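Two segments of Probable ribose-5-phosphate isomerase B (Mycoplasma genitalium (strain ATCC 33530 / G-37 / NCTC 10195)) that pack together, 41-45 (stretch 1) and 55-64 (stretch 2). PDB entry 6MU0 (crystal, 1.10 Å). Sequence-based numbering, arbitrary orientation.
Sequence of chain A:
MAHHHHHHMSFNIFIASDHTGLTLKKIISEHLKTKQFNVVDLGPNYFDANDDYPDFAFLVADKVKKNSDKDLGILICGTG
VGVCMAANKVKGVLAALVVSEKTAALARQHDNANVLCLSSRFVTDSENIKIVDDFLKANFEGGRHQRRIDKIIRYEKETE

Stretch 1 (41-45) DLGPN
Stretch 2, residues 55-64: DFAFLVADKV

Residues 55-64 form one stretch of a helix that begins earlier and continues later in the chain. Leu 42, Gly 43 and Pro 44 lie against it. The nearest CA pairs are Leu 42 CA with Leu 59 CA, 7.0 Å, and Gly 43 CA with Phe 56 CA, 7.1 Å. From Leu 42 to Pro 44 the chain runs roughly antiparallel to the helix. The contact buries 282 Å², both sides summed. No hydrogen bond joins the two stretches, so packing holds them together.

Apolar packing centres on Leu 42. Its backbone has phi/psi -91/6, its CB points toward the helix, and its rotamer is m, t. Leu 42 CD1 lies 3.6 Å from Leu 59 O and 3.9 Å from Val 60 N. Leu 42 CD1 is also 4.1 Å from Leu 59 CB, 4.0 Å from Val 60 CG2 and 4.2 Å from Lys 63 CG. A branched aliphatic side chain suits this site, because it fits against several residues at once and asks for no polar partner. The CA-to-CB bond of Leu 59 (m, t) points toward stretch 1; that of buried Val 60 (chi1 165°, t) points sideways. Lys 63 (m, m, t, t) makes its contact through the methylene CG.

The aromatic contact is made by Phe 56, with chi1 -63° (m) and chi2 -77°. Its CB points toward stretch 1. Pro 44 CD sits over one face of the Phe 56 ring, 3.8 Å from the centroid and 14° off the ring normal. Proline suits this place because its CD methylene supplies the CH for this CH-pi contact. Pro 44 CD is 3.7 Å from Phe 56 CE1, and Pro 44 N is 3.5 Å from the same CE1. The peptide bond before Pro 44 is cis; phi/psi is -71/159 and the ring pucker C-gamma endo. Gly 43 O is 3.7 Å from Phe 56 CD1.

Gly 43 is buried, with phi/psi 105/-180. A CB here would be jammed against the carbonyl O of Leu 42, which by itself calls for glycine.

Polar bonds lie within each stretch. Gly 43 N donates to Asp 41 OD1 at 2.9 Å, with an angle of 154° at the hydrogen. Asp 41 (chi1 -180°, t; chi2 -9°) thus ties down the stretch 1 backbone without touching the helix. In the helix, Val 60 N donates to Phe 56 O at 3.2 Å.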

# COMPACT_ATOMS: atom_id res chain seq x y z
N ASP A 41 -12.33 -1.87 0.90
CA ASP A 41 -11.89 -3.11 0.26
C ASP A 41 -12.39 -3.10 -1.18
O ASP A 41 -13.60 -3.20 -1.42
CB ASP A 41 -12.46 -4.27 1.07
CG ASP A 41 -12.08 -5.64 0.53
OD1 ASP A 41 -11.51 -5.77 -0.58
OD2 ASP A 41 -12.39 -6.63 1.23
N LEU A 42 -11.47 -2.97 -2.13
CA LEU A 42 -11.80 -2.90 -3.54
C LEU A 42 -11.82 -4.26 -4.22
O LEU A 42 -12.00 -4.33 -5.44
CB LEU A 42 -10.85 -1.95 -4.27
CG LEU A 42 -10.89 -0.50 -3.78
CD1 LEU A 42 -9.89 0.35 -4.55
CD2 LEU A 42 -12.29 0.07 -3.91
N GLY A 43 -11.65 -5.34 -3.47
CA GLY A 43 -11.76 -6.67 -4.01
C GLY A 43 -10.41 -7.34 -4.18
O GLY A 43 -9.36 -6.76 -3.88
N PRO A 44 -10.42 -8.58 -4.69
CA PRO A 44 -11.60 -9.36 -5.06
C PRO A 44 -12.40 -9.82 -3.84
O PRO A 44 -11.88 -9.88 -2.72
CB PRO A 44 -11.02 -10.56 -5.82
CG PRO A 44 -9.63 -10.65 -5.42
CD PRO A 44 -9.17 -9.32 -4.92
N ASN A 45 -13.67 -10.14 -4.07
CA ASN A 45 -14.60 -10.52 -3.02
C ASN A 45 -14.88 -12.01 -3.00
O ASN A 45 -15.62 -12.49 -2.13
CB ASN A 45 -15.87 -9.68 -3.15
CG ASN A 45 -15.55 -8.21 -3.13
OD1 ASN A 45 -14.77 -7.76 -2.29
ND2 ASN A 45 -16.09 -7.45 -4.07
N ASP A 55 -4.96 -5.72 -12.21
CA ASP A 55 -6.29 -5.15 -12.19
C ASP A 55 -6.59 -4.53 -10.84
O ASP A 55 -7.11 -3.41 -10.75
CB ASP A 55 -7.32 -6.23 -12.55
CG ASP A 55 -7.18 -6.72 -13.98
OD1 ASP A 55 -6.89 -5.89 -14.87
OD2 ASP A 55 -7.39 -7.92 -14.23
N PHE A 56 -6.22 -5.23 -9.78
CA PHE A 56 -6.49 -4.76 -8.43
C PHE A 56 -5.51 -3.70 -7.98
O PHE A 56 -5.89 -2.77 -7.25
CB PHE A 56 -6.56 -5.98 -7.51
CG PHE A 56 -7.69 -6.89 -7.88
CD1 PHE A 56 -8.99 -6.56 -7.52
CD2 PHE A 56 -7.48 -8.02 -8.67
CE1 PHE A 56 -10.06 -7.35 -7.90
CE2 PHE A 56 -8.56 -8.82 -9.05
CZ PHE A 56 -9.84 -8.48 -8.66
N ALA A 57 -4.25 -3.80 -8.41
CA ALA A 57 -3.28 -2.75 -8.12
C ALA A 57 -3.74 -1.42 -8.68
O ALA A 57 -3.66 -0.39 -8.01
CB ALA A 57 -1.91 -3.12 -8.68
N PHE A 58 -4.25 -1.42 -9.92
CA PHE A 58 -4.69 -0.16 -10.50
C PHE A 58 -5.96 0.38 -9.84
O PHE A 58 -6.13 1.59 -9.74
CB PHE A 58 -4.82 -0.27 -12.02
CG PHE A 58 -3.50 -0.47 -12.72
CD1 PHE A 58 -2.43 0.36 -12.45
CD2 PHE A 58 -3.32 -1.51 -13.63
CE1 PHE A 58 -1.20 0.19 -13.09
CE2 PHE A 58 -2.09 -1.69 -14.26
CZ PHE A 58 -1.04 -0.85 -13.98
N LEU A 59 -6.85 -0.50 -9.37
CA LEU A 59 -8.01 -0.02 -8.63
C LEU A 59 -7.58 0.80 -7.42
O LEU A 59 -8.09 1.90 -7.19
CB LEU A 59 -8.89 -1.19 -8.18
CG LEU A 59 -9.72 -1.89 -9.26
CD1 LEU A 59 -10.49 -3.03 -8.62
CD2 LEU A 59 -10.67 -0.92 -9.97
N VAL A 60 -6.65 0.27 -6.63
CA VAL A 60 -6.18 0.98 -5.45
C VAL A 60 -5.39 2.21 -5.84
O VAL A 60 -5.60 3.31 -5.31
CB VAL A 60 -5.33 0.03 -4.57
CG1 VAL A 60 -4.53 0.82 -3.55
CG2 VAL A 60 -6.21 -0.99 -3.88
N ALA A 61 -4.42 2.04 -6.74
CA ALA A 61 -3.51 3.14 -7.05
C ALA A 61 -4.23 4.30 -7.72
O ALA A 61 -3.91 5.47 -7.45
CB ALA A 61 -2.36 2.63 -7.92
N ASP A 62 -5.21 4.02 -8.58
CA ASP A 62 -5.97 5.10 -9.19
C ASP A 62 -6.77 5.88 -8.15
O ASP A 62 -6.97 7.09 -8.32
CB ASP A 62 -6.88 4.57 -10.30
CG ASP A 62 -6.14 4.31 -11.60
OD1 ASP A 62 -5.08 4.92 -11.84
OD2 ASP A 62 -6.63 3.49 -12.41
N LYS A 63 -7.22 5.23 -7.08
CA LYS A 63 -7.88 5.97 -6.00
C LYS A 63 -6.88 6.84 -5.25
O LYS A 63 -7.14 8.02 -4.98
CB LYS A 63 -8.58 5.02 -5.03
CG LYS A 63 -9.85 4.39 -5.57
CD LYS A 63 -10.96 5.41 -5.71
CE LYS A 63 -12.26 4.74 -6.09
NZ LYS A 63 -13.37 5.73 -6.22
N VAL A 64 -5.72 6.27 -4.88
CA VAL A 64 -4.71 7.04 -4.16
C VAL A 64 -4.28 8.25 -4.98
O VAL A 64 -4.09 9.35 -4.44
CB VAL A 64 -3.54 6.14 -3.75
CG1 VAL A 64 -2.40 6.95 -3.16
CG2 VAL A 64 -4.02 5.10 -2.76